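Local coordinates for protein KP6 killer toxin subunit alpha (Ustilago maydis virus P6, PDB 4GVB) that forms the alpha subunit of a secreted, virally encoded antifungal toxin, recognising cellular receptors before the beta subunit joins in killing sensitive cells, at residues W14-T19 / D56-F61. Sequence-based numbering, arbitrary orientation.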
ATOM      1  N   TRP A  14      -7.245   1.846  20.272  1.00 22.69           N
ATOM      2  CA  TRP A  14      -6.040   2.112  19.507  1.00 24.32           C
ATOM      3  C   TRP A  14      -6.383   2.826  18.207  1.00 24.34           C
ATOM      4  O   TRP A  14      -7.463   2.623  17.634  1.00 17.89           O
ATOM      5  CB  TRP A  14      -5.310   0.807  19.203  1.00 26.15           C
ATOM      6  CG  TRP A  14      -4.919   0.025  20.416  1.00 25.73           C
ATOM      7  CD1 TRP A  14      -5.491  -1.128  20.881  1.00 26.71           C
ATOM      8  CD2 TRP A  14      -3.852   0.332  21.311  1.00 28.62           C
ATOM      9  NE1 TRP A  14      -4.842  -1.552  22.016  1.00 31.97           N
ATOM     10  CE2 TRP A  14      -3.832  -0.669  22.301  1.00 30.47           C
ATOM     11  CE3 TRP A  14      -2.908   1.362  21.370  1.00 32.11           C
ATOM     12  CZ2 TRP A  14      -2.904  -0.671  23.339  1.00 30.42           C
ATOM     13  CZ3 TRP A  14      -1.989   1.362  22.408  1.00 39.48           C
ATOM     14  CH2 TRP A  14      -1.993   0.351  23.377  1.00 36.20           C
ATOM     15  N   GLU A  15      -5.463   3.674  17.751  1.00 24.00           N
ATOM     16  CA  GLU A  15      -5.615   4.387  16.497  1.00 22.76           C
ATOM     17  C   GLU A  15      -4.276   4.332  15.783  1.00 26.98           C
ATOM     18  O   GLU A  15      -3.336   4.999  16.208  1.00 26.67           O
ATOM     19  CB  GLU A  15      -5.981   5.831  16.771  1.00 23.31           C
ATOM     20  CG  GLU A  15      -5.919   6.738  15.564  1.00 25.06           C
ATOM     21  CD  GLU A  15      -6.353   8.128  15.920  1.00 32.08           C
ATOM     22  OE1 GLU A  15      -6.513   8.383  17.135  1.00 32.56           O
ATOM     23  OE2 GLU A  15      -6.561   8.947  15.001  1.00 33.43           O
ATOM     24  N   CYS A  16      -4.180   3.534  14.717  1.00 22.33           N
ATOM     25  CA  CYS A  16      -2.877   3.223  14.118  1.00 20.77           C
ATOM     26  C   CYS A  16      -2.830   3.567  12.635  1.00 18.48           C
ATOM     27  O   CYS A  16      -3.864   3.664  11.986  1.00 20.27           O
ATOM     28  CB  CYS A  16      -2.557   1.730  14.282  1.00 22.55           C
ATOM     29  SG  CYS A  16      -2.445   1.105  15.959  1.00 24.59           S
ATOM     30  N   TRP A  17      -1.620   3.753  12.107  1.00 21.50           N
ATOM     31  CA  TRP A  17      -1.443   4.023  10.683  1.00 19.33           C
ATOM     32  C   TRP A  17      -0.065   3.624  10.170  1.00 20.59           C
ATOM     33  O   TRP A  17       0.910   3.567  10.927  1.00 21.29           O
ATOM     34  CB  TRP A  17      -1.726   5.493  10.339  1.00 21.91           C
ATOM     35  CG  TRP A  17      -0.849   6.493  11.035  1.00 27.15           C
ATOM     36  CD1 TRP A  17       0.301   7.071  10.552  1.00 25.76           C
ATOM     37  CD2 TRP A  17      -1.062   7.057  12.337  1.00 27.16           C
ATOM     38  NE1 TRP A  17       0.818   7.938  11.484  1.00 26.16           N
ATOM     39  CE2 TRP A  17      -0.003   7.955  12.583  1.00 28.30           C
ATOM     40  CE3 TRP A  17      -2.041   6.881  13.318  1.00 26.74           C
ATOM     41  CZ2 TRP A  17       0.099   8.677  13.770  1.00 29.27           C
ATOM     42  CZ3 TRP A  17      -1.933   7.596  14.498  1.00 30.76           C
ATOM     43  CH2 TRP A  17      -0.869   8.478  14.715  1.00 31.45           C
ATOM     44  N   CYS A  18       0.008   3.366   8.867  1.00 19.48           N
ATOM     45  CA  CYS A  18       1.281   3.082   8.216  1.00 19.32           C
ATOM     46  C   CYS A  18       2.063   4.380   7.988  1.00 22.14           C
ATOM     47  O   CYS A  18       1.477   5.403   7.674  1.00 24.36           O
ATOM     48  CB  CYS A  18       1.042   2.377   6.878  1.00 17.28           C
ATOM     49  SG  CYS A  18       0.239   0.765   7.034  1.00 18.44           S
ATOM     50  N   THR A  19       3.383   4.322   8.152  1.00 23.78           N
ATOM     51  CA  THR A  19       4.242   5.480   7.916  1.00 25.05           C
ATOM     52  C   THR A  19       5.397   5.167   6.972  1.00 21.59           C
ATOM     53  O   THR A  19       5.993   4.103   7.036  1.00 25.51           O
ATOM     54  CB  THR A  19       4.802   6.060   9.228  1.00 25.27           C
ATOM     55  OG1 THR A  19       5.597   5.076   9.896  1.00 25.13           O
ATOM     56  CG2 THR A  19       3.669   6.496  10.140  1.00 23.11           C
ATOM     57  N   ASP A  56      -6.931  -5.547  20.578  1.00 20.64           N
ATOM     58  CA  ASP A  56      -5.568  -5.137  20.269  1.00 21.16           C
ATOM     59  C   ASP A  56      -5.090  -5.789  18.978  1.00 19.65           C
ATOM     60  O   ASP A  56      -4.479  -6.856  18.999  1.00 22.38           O
ATOM     61  CB  ASP A  56      -4.633  -5.512  21.415  1.00 24.54           C
ATOM     62  CG  ASP A  56      -3.251  -4.937  21.236  1.00 26.84           C
ATOM     63  OD1 ASP A  56      -2.986  -4.375  20.157  1.00 26.06           O
ATOM     64  OD2 ASP A  56      -2.433  -5.049  22.167  1.00 25.84           O
ATOM     65  N   LEU A  57      -5.373  -5.141  17.856  1.00 20.79           N
ATOM     66  CA  LEU A  57      -5.004  -5.668  16.549  1.00 21.13           C
ATOM     67  C   LEU A  57      -3.692  -5.055  16.055  1.00 18.65           C
ATOM     68  O   LEU A  57      -3.376  -5.122  14.862  1.00 17.63           O
ATOM     69  CB  LEU A  57      -6.114  -5.376  15.537  1.00 15.64           C
ATOM     70  CG  LEU A  57      -7.522  -5.858  15.904  1.00 18.75           C
ATOM     71  CD1 LEU A  57      -8.522  -5.517  14.800  1.00 16.21           C
ATOM     72  CD2 LEU A  57      -7.552  -7.350  16.185  1.00 18.38           C
ATOM     73  N   ARG A  58      -2.938  -4.447  16.965  1.00 20.93           N
ATOM     74  CA  ARG A  58      -1.690  -3.774  16.594  1.00 23.95           C
ATOM     75  C   ARG A  58      -0.697  -4.690  15.872  1.00 22.34           C
ATOM     76  O   ARG A  58      -0.064  -4.298  14.874  1.00 21.03           O
ATOM     77  CB  ARG A  58      -1.031  -3.129  17.827  1.00 25.58           C
ATOM     78  CG  ARG A  58      -1.697  -1.830  18.302  1.00 27.93           C
ATOM     79  CD  ARG A  58      -1.033  -1.304  19.569  1.00 25.67           C
ATOM     80  NE  ARG A  58      -1.116  -2.295  20.640  1.00 30.27           N
ATOM     81  CZ  ARG A  58      -0.514  -2.180  21.820  1.00 32.59           C
ATOM     82  NH1 ARG A  58       0.225  -1.113  22.081  1.00 31.72           N
ATOM     83  NH2 ARG A  58      -0.644  -3.135  22.732  1.00 27.72           N
ATOM     84  N   ASN A  59      -0.538  -5.907  16.369  1.00 20.18           N
ATOM     85  CA  ASN A  59       0.437  -6.815  15.775  1.00 24.06           C
ATOM     86  C   ASN A  59       0.060  -7.178  14.350  1.00 24.02           C
ATOM     87  O   ASN A  59       0.899  -7.143  13.443  1.00 23.48           O
ATOM     88  CB  ASN A  59       0.566  -8.089  16.603  1.00 29.20           C
ATOM     89  CG  ASN A  59       1.850  -8.838  16.309  1.00 35.48           C
ATOM     90  OD1 ASN A  59       2.924  -8.234  16.175  1.00 28.71           O
ATOM     91  ND2 ASN A  59       1.750 -10.158  16.209  1.00 35.65           N
ATOM     92  N   GLN A  60      -1.200  -7.563  14.167  1.00 21.80           N
ATOM     93  CA  GLN A  60      -1.728  -7.869  12.848  1.00 18.47           C
ATOM     94  C   GLN A  60      -1.562  -6.671  11.918  1.00 18.80           C
ATOM     95  O   GLN A  60      -1.033  -6.803  10.817  1.00 17.98           O
ATOM     96  CB  GLN A  60      -3.210  -8.269  12.921  1.00 21.05           C
ATOM     97  CG  GLN A  60      -3.485  -9.594  13.634  1.00 27.29           C
ATOM     98  CD  GLN A  60      -3.581  -9.468  15.167  1.00 27.29           C
ATOM     99  OE1 GLN A  60      -3.153  -8.476  15.759  1.00 26.41           O
ATOM    100  NE2 GLN A  60      -4.151 -10.487  15.802  1.00 34.17           N
ATOM    101  N   PHE A  61      -2.018  -5.497  12.352  1.00 17.93           N
ATOM    102  CA  PHE A  61      -1.926  -4.322  11.504  1.00 20.00           C
ATOM    103  C   PHE A  61      -0.471  -4.037  11.144  1.00 18.03           C
ATOM    104  O   PHE A  61      -0.148  -3.652  10.004  1.00 18.82           O
ATOM    105  CB  PHE A  61      -2.578  -3.110  12.179  1.00 19.80           C
ATOM    106  CG  PHE A  61      -2.654  -1.914  11.293  1.00 17.15           C
ATOM    107  CD1 PHE A  61      -3.550  -1.878  10.245  1.00 13.56           C
ATOM    108  CD2 PHE A  61      -1.816  -0.825  11.500  1.00 18.73           C
ATOM    109  CE1 PHE A  61      -3.621  -0.788   9.409  1.00 18.24           C
ATOM    110  CE2 PHE A  61      -1.873   0.270  10.648  1.00 18.16           C
ATOM    111  CZ  PHE A  61      -2.777   0.290   9.616  1.00 17.92           C
TER
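The guanidinium of Arg-58 lies flat on one face of the Trp-14 indole, the two planes only 16° apart. Arg-58 CZ stands 3.5 Å from the centroid of the Trp-14 six-membered ring, a cation-pi contact, and Arg-58 CD sits over the same face, 3.7 Å from that centroid, as a CH-pi contact. A bend at chi3 (-59°) brings NE over the indole, whose broad face takes both methylene and guanidinium. The two Asp-56 oxygens lie at the guanidinium edge, near its plane, while the carboxylate is tilted: Arg-58 NE donates to Asp-56 OD1 at 2.8 Å and Arg-58 NH2 to Asp-56 OD2 at 2.7 Å, a side-on, two-nitrogen salt bridge. Arginine suits this place because its flat cation can stack through a face while its N-H groups bond in plane at the edge. OD1 also accepts from the backbone N of Arg-58, closing an Asx turn just before the helix; the two donors reach it from opposite faces of the carboxylate plane. Aspartate is short enough to do both, which should limit the swing of the guanidinium.

Deeper in, the Phe-61 ring meets the strand backbone at its edge, CE2 lying 3.8 Å from Trp-17 CA. Chi1 (-173°) sends CG toward the strand, and the ring lies between two half-cystines: Phe-61 CD2 approaches Cys-16 CB at 3.8 Å, and Phe-61 CZ comes 4.0 Å from Cys-18 SG, an oblique sulfur-aromatic contact. A large apolar ring fits between this buried methylene and sulfur, and Cys-16 SG touches the aliphatic CG of Arg-58.

Helix 58-67 thus packs on strand 14-19, which runs between strands 50-53 and 71-76 of the antiparallel sheet. Disulfides tie Cys-18 to Cys-65 of the same helix and Cys-16 to Cys-74 of the neighbouring strand, while Thr-31 of helix 28-33 touches Phe-61.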